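Local coordinates for hypothetical protein (Lactobacillus plantarum, PDB 2IAY) that is of unknown function, has an apparently new fold of helices and antiparallel sheets, and may play a role in amino-acid metabolism, at residues A[31-36]-A[59-64]; A[41-46]-A[103-108]. All blocks are in the same frame, centred on the assembly; numbering follows the deposited sequence. Where two conformers were deposited one is given.

Interaction 1. Residues A[31-36]-A[59-64]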
loop_
_atom_site.group_PDB
_atom_site.type_symbol
_atom_site.label_atom_id
_atom_site.label_comp_id
_atom_site.label_asym_id
_atom_site.label_seq_id
_atom_site.Cartn_x
_atom_site.Cartn_y
_atom_site.Cartn_z
ATOM N N LEU A 31 -7.538 3.922 -9.799
ATOM C CA LEU A 31 -6.302 3.173 -9.541
ATOM C C LEU A 31 -6.561 1.801 -8.953
ATOM O O LEU A 31 -5.595 1.114 -8.599
ATOM C CB LEU A 31 -5.370 3.989 -8.623
ATOM C CG LEU A 31 -4.459 5.016 -9.312
ATOM C CD1 LEU A 31 -3.363 4.397 -10.106
ATOM C CD2 LEU A 31 -5.178 6.030 -10.205
ATOM N N GLY A 32 -7.817 1.389 -8.824
ATOM C CA GLY A 32 -8.125 0.041 -8.451
ATOM C C GLY A 32 -8.556 -0.172 -7.012
ATOM O O GLY A 32 -8.763 -1.303 -6.598
ATOM N N PHE A 33 -8.740 0.890 -6.248
ATOM C CA PHE A 33 -9.315 0.754 -4.916
ATOM C C PHE A 33 -10.798 0.442 -5.034
ATOM O O PHE A 33 -11.474 0.959 -5.924
ATOM C CB PHE A 33 -9.154 2.032 -4.079
ATOM C CG PHE A 33 -7.760 2.309 -3.606
ATOM C CD1 PHE A 33 -6.772 2.724 -4.476
ATOM C CD2 PHE A 33 -7.447 2.152 -2.267
ATOM C CE1 PHE A 33 -5.495 3.008 -4.006
ATOM C CE2 PHE A 33 -6.182 2.427 -1.813
ATOM C CZ PHE A 33 -5.211 2.791 -2.680
ATOM N N VAL A 34 -11.276 -0.365 -4.087
ATOM C CA VAL A 34 -12.690 -0.829 -3.971
ATOM C C VAL A 34 -13.296 -0.184 -2.723
ATOM O O VAL A 34 -12.706 -0.314 -1.654
ATOM C CB VAL A 34 -12.740 -2.381 -3.833
ATOM C CG1 VAL A 34 -14.174 -2.883 -3.566
ATOM C CG2 VAL A 34 -12.181 -3.019 -5.095
ATOM N N LYS A 35 -14.428 0.469 -2.855
ATOM C CA LYS A 35 -15.116 1.017 -1.692
ATOM C C LYS A 35 -15.995 -0.047 -1.093
ATOM O O LYS A 35 -16.837 -0.658 -1.767
ATOM C CB LYS A 35 -15.984 2.251 -1.994
ATOM C CG LYS A 35 -16.854 2.654 -0.788
ATOM C CD LYS A 35 -17.849 3.779 -1.041
ATOM C CE LYS A 35 -17.165 5.111 -1.278
ATOM N NZ LYS A 35 -18.098 6.294 -1.323
ATOM N N GLY A 36 -15.817 -0.254 0.190
ATOM C CA GLY A 36 -16.669 -1.134 0.968
ATOM C C GLY A 36 -17.941 -0.455 1.436
ATOM O O GLY A 36 -18.122 0.743 1.300
ATOM N N LEU A 59 1.016 -6.408 -0.675
ATOM C CA LEU A 59 0.869 -5.017 -0.305
ATOM C C LEU A 59 -0.626 -4.754 -0.097
ATOM O O LEU A 59 -1.431 -5.064 -0.959
ATOM C CB LEU A 59 1.360 -4.154 -1.459
ATOM C CG LEU A 59 1.112 -2.659 -1.342
ATOM C CD1 LEU A 59 1.829 -2.018 -0.118
ATOM C CD2 LEU A 59 1.526 -2.009 -2.639
ATOM N N LYS A 60 -0.978 -4.215 1.071
ATOM C CA LYS A 60 -2.334 -3.841 1.389
ATOM C C LYS A 60 -2.406 -2.370 1.785
ATOM O O LYS A 60 -1.597 -1.899 2.584
ATOM C CB LYS A 60 -2.873 -4.719 2.520
ATOM C CG LYS A 60 -2.897 -6.192 2.183
ATOM C CD LYS A 60 -3.503 -7.076 3.266
ATOM C CE LYS A 60 -4.982 -6.823 3.441
HETATM N N MSE A 61 -3.403 -1.646 1.258
HETATM C CA MSE A 61 -3.631 -0.276 1.656
HETATM C C MSE A 61 -5.128 -0.039 1.822
HETATM O O MSE A 61 -5.934 -0.509 1.017
HETATM C CB MSE A 61 -3.086 0.697 0.601
HETATM C CG MSE A 61 -3.301 2.171 0.924
HETATM SE SE MSE A 61 -2.194 3.295 -0.198
HETATM C CE MSE A 61 -3.274 4.906 -0.118
ATOM N N THR A 62 -5.475 0.715 2.860
ATOM C CA THR A 62 -6.866 1.166 3.092
ATOM C C THR A 62 -6.855 2.654 3.345
ATOM O O THR A 62 -6.078 3.129 4.142
ATOM C CB THR A 62 -7.520 0.427 4.278
ATOM O OG1 THR A 62 -7.536 -0.963 3.994
ATOM C CG2 THR A 62 -8.956 0.870 4.484
ATOM N N VAL A 63 -7.751 3.366 2.701
ATOM C CA VAL A 63 -8.029 4.763 2.999
ATOM C C VAL A 63 -9.356 4.880 3.716
ATOM O O VAL A 63 -10.330 4.221 3.327
ATOM C CB VAL A 63 -8.053 5.635 1.706
ATOM C CG1 VAL A 63 -8.308 7.115 1.997
ATOM C CG2 VAL A 63 -6.725 5.499 0.914
ATOM N N ASN A 64 -9.400 5.675 4.775
ATOM C CA ASN A 64 -10.635 5.795 5.541
ATOM C C ASN A 64 -11.752 6.458 4.727
ATOM O O ASN A 64 -11.526 7.076 3.675
ATOM C CB ASN A 64 -10.396 6.431 6.916
ATOM C CG ASN A 64 -9.993 7.871 6.875
ATOM O OD1 ASN A 64 -10.072 8.547 5.861
ATOM N ND2 ASN A 64 -9.548 8.384 8.043
#
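Phe33 and the selenomethionine Met61 meet in a Met-aromatic contact on the helix-facing side of a four-stranded antiparallel sheet, across the intervening strand 41-47. The two side chains run obliquely to one another. Selenium approaches the ring edge-on: Met61 SE lies 5.2 Å from the centroid of the Phe33 ring and 89° off its normal, close to the ring plane. Met61 CG also lies in that plane, 4.0 Å from Phe33 CE2. CG of Met61 standing anti to the backbone N (chi1 179°) and the extended chain beyond it bring the CG methylene and the selenium to the CE2-CZ edge, while the CE methyl comes to CZ obliquely, out of the ring plane. Val63, two residues further along the same strand, adds its CG2 methyl at Phe33 CE2. All three side chains are buried, and no hydrogen bond joins the two segments. Phe33 follows the Schellman motif at Gly32 that ends helix 25-30, and its ring also meets those of Phe43 and Phe105. A serine in place of Phe33 would probably strip Met61 SE and the Val63 CG2 methyl of this ring and open a gap beneath the sheet. The closest approach is Met61 CE to Phe33 CZ at 3.8 Å.

Interaction 2. Residues A[41-46]-A[103-108]. With GOL (glycerol), chain C.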
loop_
_atom_site.group_PDB
_atom_site.type_symbol
_atom_site.label_atom_id
_atom_site.label_comp_id
_atom_site.label_asym_id
_atom_site.label_seq_id
_atom_site.Cartn_x
_atom_site.Cartn_y
_atom_site.Cartn_z
ATOM N N PHE A 41 -11.878 2.554 1.494
ATOM C CA PHE A 41 -11.360 2.104 0.212
ATOM C C PHE A 41 -10.205 1.162 0.435
ATOM O O PHE A 41 -9.279 1.535 1.167
ATOM C CB PHE A 41 -10.824 3.280 -0.589
ATOM C CG PHE A 41 -11.854 4.278 -0.944
ATOM C CD1 PHE A 41 -12.237 5.251 -0.012
ATOM C CD2 PHE A 41 -12.434 4.294 -2.178
ATOM C CE1 PHE A 41 -13.179 6.182 -0.321
ATOM C CE2 PHE A 41 -13.405 5.295 -2.498
ATOM C CZ PHE A 41 -13.749 6.193 -1.579
ATOM N N SER A 42 -10.211 -0.004 -0.197
ATOM C CA SER A 42 -9.099 -0.944 -0.012
ATOM C C SER A 42 -8.477 -1.366 -1.334
ATOM O O SER A 42 -9.126 -1.349 -2.404
ATOM C CB SER A 42 -9.520 -2.174 0.778
ATOM O OG SER A 42 -10.446 -2.949 0.051
ATOM N N PHE A 43 -7.202 -1.747 -1.259
ATOM C CA PHE A 43 -6.377 -2.132 -2.395
ATOM C C PHE A 43 -5.407 -3.211 -1.905
ATOM O O PHE A 43 -4.867 -3.109 -0.803
ATOM C CB PHE A 43 -5.591 -0.880 -2.877
ATOM C CG PHE A 43 -4.653 -1.114 -4.031
ATOM C CD1 PHE A 43 -3.365 -1.514 -3.812
ATOM C CD2 PHE A 43 -5.071 -0.923 -5.303
ATOM C CE1 PHE A 43 -2.504 -1.697 -4.870
ATOM C CE2 PHE A 43 -4.216 -1.110 -6.387
ATOM C CZ PHE A 43 -2.948 -1.506 -6.140
ATOM N N GLU A 44 -5.232 -4.234 -2.716
ATOM C CA GLU A 44 -4.282 -5.289 -2.381
ATOM C C GLU A 44 -3.619 -5.803 -3.642
ATOM O O GLU A 44 -4.273 -6.025 -4.653
ATOM C CB GLU A 44 -4.992 -6.430 -1.644
ATOM C CG GLU A 44 -4.124 -7.633 -1.368
ATOM C CD GLU A 44 -4.929 -8.761 -0.786
ATOM O OE1 GLU A 44 -5.522 -8.551 0.301
ATOM O OE2 GLU A 44 -4.949 -9.824 -1.424
ATOM N N ARG A 45 -2.321 -6.044 -3.557
ATOM C CA ARG A 45 -1.574 -6.686 -4.642
ATOM C C ARG A 45 -0.596 -7.712 -4.129
ATOM O O ARG A 45 0.087 -7.473 -3.153
ATOM C CB ARG A 45 -0.786 -5.678 -5.479
ATOM C CG ARG A 45 -1.637 -4.753 -6.349
ATOM C CD ARG A 45 -2.286 -5.491 -7.513
ATOM N NE ARG A 45 -3.048 -4.586 -8.352
ATOM C CZ ARG A 45 -4.322 -4.242 -8.187
ATOM N NH1 ARG A 45 -5.040 -4.680 -7.166
ATOM N NH2 ARG A 45 -4.898 -3.422 -9.070
ATOM N N SER A 46 -0.538 -8.840 -4.819
ATOM C CA SER A 46 0.521 -9.816 -4.637
ATOM C C SER A 46 1.856 -9.275 -5.103
ATOM O O SER A 46 1.933 -8.496 -6.030
ATOM C CB SER A 46 0.198 -11.048 -5.421
ATOM O OG SER A 46 -0.895 -11.656 -4.814
ATOM N N ALA A 103 4.467 4.004 -7.472
ATOM C CA ALA A 103 4.800 5.102 -8.351
ATOM C C ALA A 103 3.552 5.603 -9.053
ATOM O O ALA A 103 3.405 6.774 -9.285
ATOM C CB ALA A 103 5.833 4.645 -9.409
ATOM N N ASN A 104 2.635 4.715 -9.396
ATOM C CA ASN A 104 1.382 5.126 -9.995
ATOM C C ASN A 104 0.542 5.999 -9.024
ATOM O O ASN A 104 -0.131 6.913 -9.452
ATOM C CB ASN A 104 0.540 3.934 -10.451
ATOM C CG ASN A 104 1.089 3.226 -11.643
ATOM O OD1 ASN A 104 1.723 3.845 -12.500
ATOM N ND2 ASN A 104 0.777 1.944 -11.755
ATOM N N PHE A 105 0.583 5.640 -7.736
ATOM C CA PHE A 105 -0.126 6.413 -6.737
ATOM C C PHE A 105 0.504 7.799 -6.561
ATOM O O PHE A 105 -0.211 8.772 -6.348
ATOM C CB PHE A 105 -0.151 5.662 -5.405
ATOM C CG PHE A 105 -0.928 4.362 -5.359
ATOM C CD1 PHE A 105 -1.618 3.848 -6.443
ATOM C CD2 PHE A 105 -0.942 3.665 -4.179
ATOM C CE1 PHE A 105 -2.275 2.628 -6.324
ATOM C CE2 PHE A 105 -1.634 2.463 -4.064
ATOM C CZ PHE A 105 -2.266 1.927 -5.160
ATOM N N ILE A 106 1.831 7.874 -6.689
ATOM C CA ILE A 106 2.532 9.178 -6.632
ATOM C C ILE A 106 2.145 10.038 -7.843
ATOM O O ILE A 106 1.825 11.207 -7.717
ATOM C CB ILE A 106 4.036 8.978 -6.568
ATOM C CG1 ILE A 106 4.388 8.372 -5.214
ATOM C CG2 ILE A 106 4.731 10.338 -6.743
ATOM C CD1 ILE A 106 5.826 7.942 -5.076
ATOM N N GLU A 107 2.099 9.439 -9.013
ATOM C CA GLU A 107 1.757 10.178 -10.242
ATOM C C GLU A 107 0.312 10.649 -10.342
ATOM O O GLU A 107 0.010 11.590 -11.071
ATOM C CB GLU A 107 2.098 9.304 -11.439
ATOM C CG GLU A 107 3.633 9.153 -11.607
ATOM C CD GLU A 107 4.433 10.462 -11.479
ATOM O OE1 GLU A 107 4.118 11.428 -12.202
ATOM O OE2 GLU A 107 5.370 10.528 -10.631
ATOM N N ARG A 108 -0.561 10.039 -9.554
ATOM C CA ARG A 108 -1.991 10.337 -9.600
ATOM C C ARG A 108 -2.513 10.990 -8.315
ATOM O O ARG A 108 -3.690 10.984 -8.048
ATOM C CB ARG A 108 -2.781 9.093 -9.997
ATOM C CG ARG A 108 -2.295 8.453 -11.298
ATOM C CD ARG A 108 -2.751 9.197 -12.539
ATOM N NE ARG A 108 -4.175 8.981 -12.745
ATOM C CZ ARG A 108 -5.140 9.878 -12.532
ATOM N NH1 ARG A 108 -4.889 11.157 -12.198
ATOM N NH2 ARG A 108 -6.386 9.496 -12.697
HETATM C C1 GOL C . -5.729 -9.922 -4.676
HETATM C C2 GOL C . -4.242 -9.676 -4.937
HETATM O O2 GOL C . -3.517 -10.758 -4.419
HETATM C C3 GOL C . -3.988 -9.438 -6.420
HETATM O O3 GOL C . -2.623 -9.291 -6.786
#
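Phe43 and Phe105 form a T-shaped (edge-to-face) aromatic pair between strand 41-47 and the last turn of helix 92-107. The side chains come from opposite directions, and the ring planes stand at 76° with centroids 5.0 Å apart. Phe105 drives its CZ corner at the middle of one Phe43 face, 3.5 Å above the plane; the closest atoms, Phe105 CZ and Phe43 CZ, are 3.6 Å apart. CG of Phe43 is anti to the backbone N (chi1 178°), which carries the ring out from the strand to receive that edge. Both rings are buried, and this apolar pair joins the segments without a hydrogen bond.

Polar contacts lie along the strand itself. Arg45 bends at chi2 and returns its NH1 to Glu44 O at 3.0 Å, a bond that reaches the carbonyl from above its plane but stays near the guanidinium plane. The turned-back guanidinium lays one face over Phe43 CE2, offset toward the rim.

A glycerol, probably from the crystallisation liquor, binds at the end of this segment. Ser46 N donates to its O3 at 2.9 Å in an almost straight bond (177°), while Ser46 OG and glycerol O2 share a hydrogen bond of 2.8 Å. Glu44 OE2 receives only a weak bond from that O2, and also forms a salt bridge with Lys58.

Within the fold, strand 41-47 lies between strands 34-35 and 57-63; Phe43 also packs on Ile101 of helix 92-107, while Phe105 reaches Met61 of strand 57-63.

From the N terminus, the chain leaves helix 25-30 and enters 31-36, then 41-46, 59-64 and finally 103-108, so the segments alternate and the two contacts cross rather than nest. Interaction 1 closes a loop containing strand 41-47, joining the residue just before strand 34-35 to strand 57-63, which is not that strand's neighbour in the sheet. Interaction 2 closes a longer one, spanning strands 57-63 and 70-76 and most of helix 92-107. Backbone pairing links them: Val63 N is 2.8 Å from Phe41 O, and Leu59 N is 2.9 Å from Arg45 O, both probable hydrogen bonds. Together the contacts tie the start of edge strand 34-35, the two central strands and the C-terminal end of the long helix into one core.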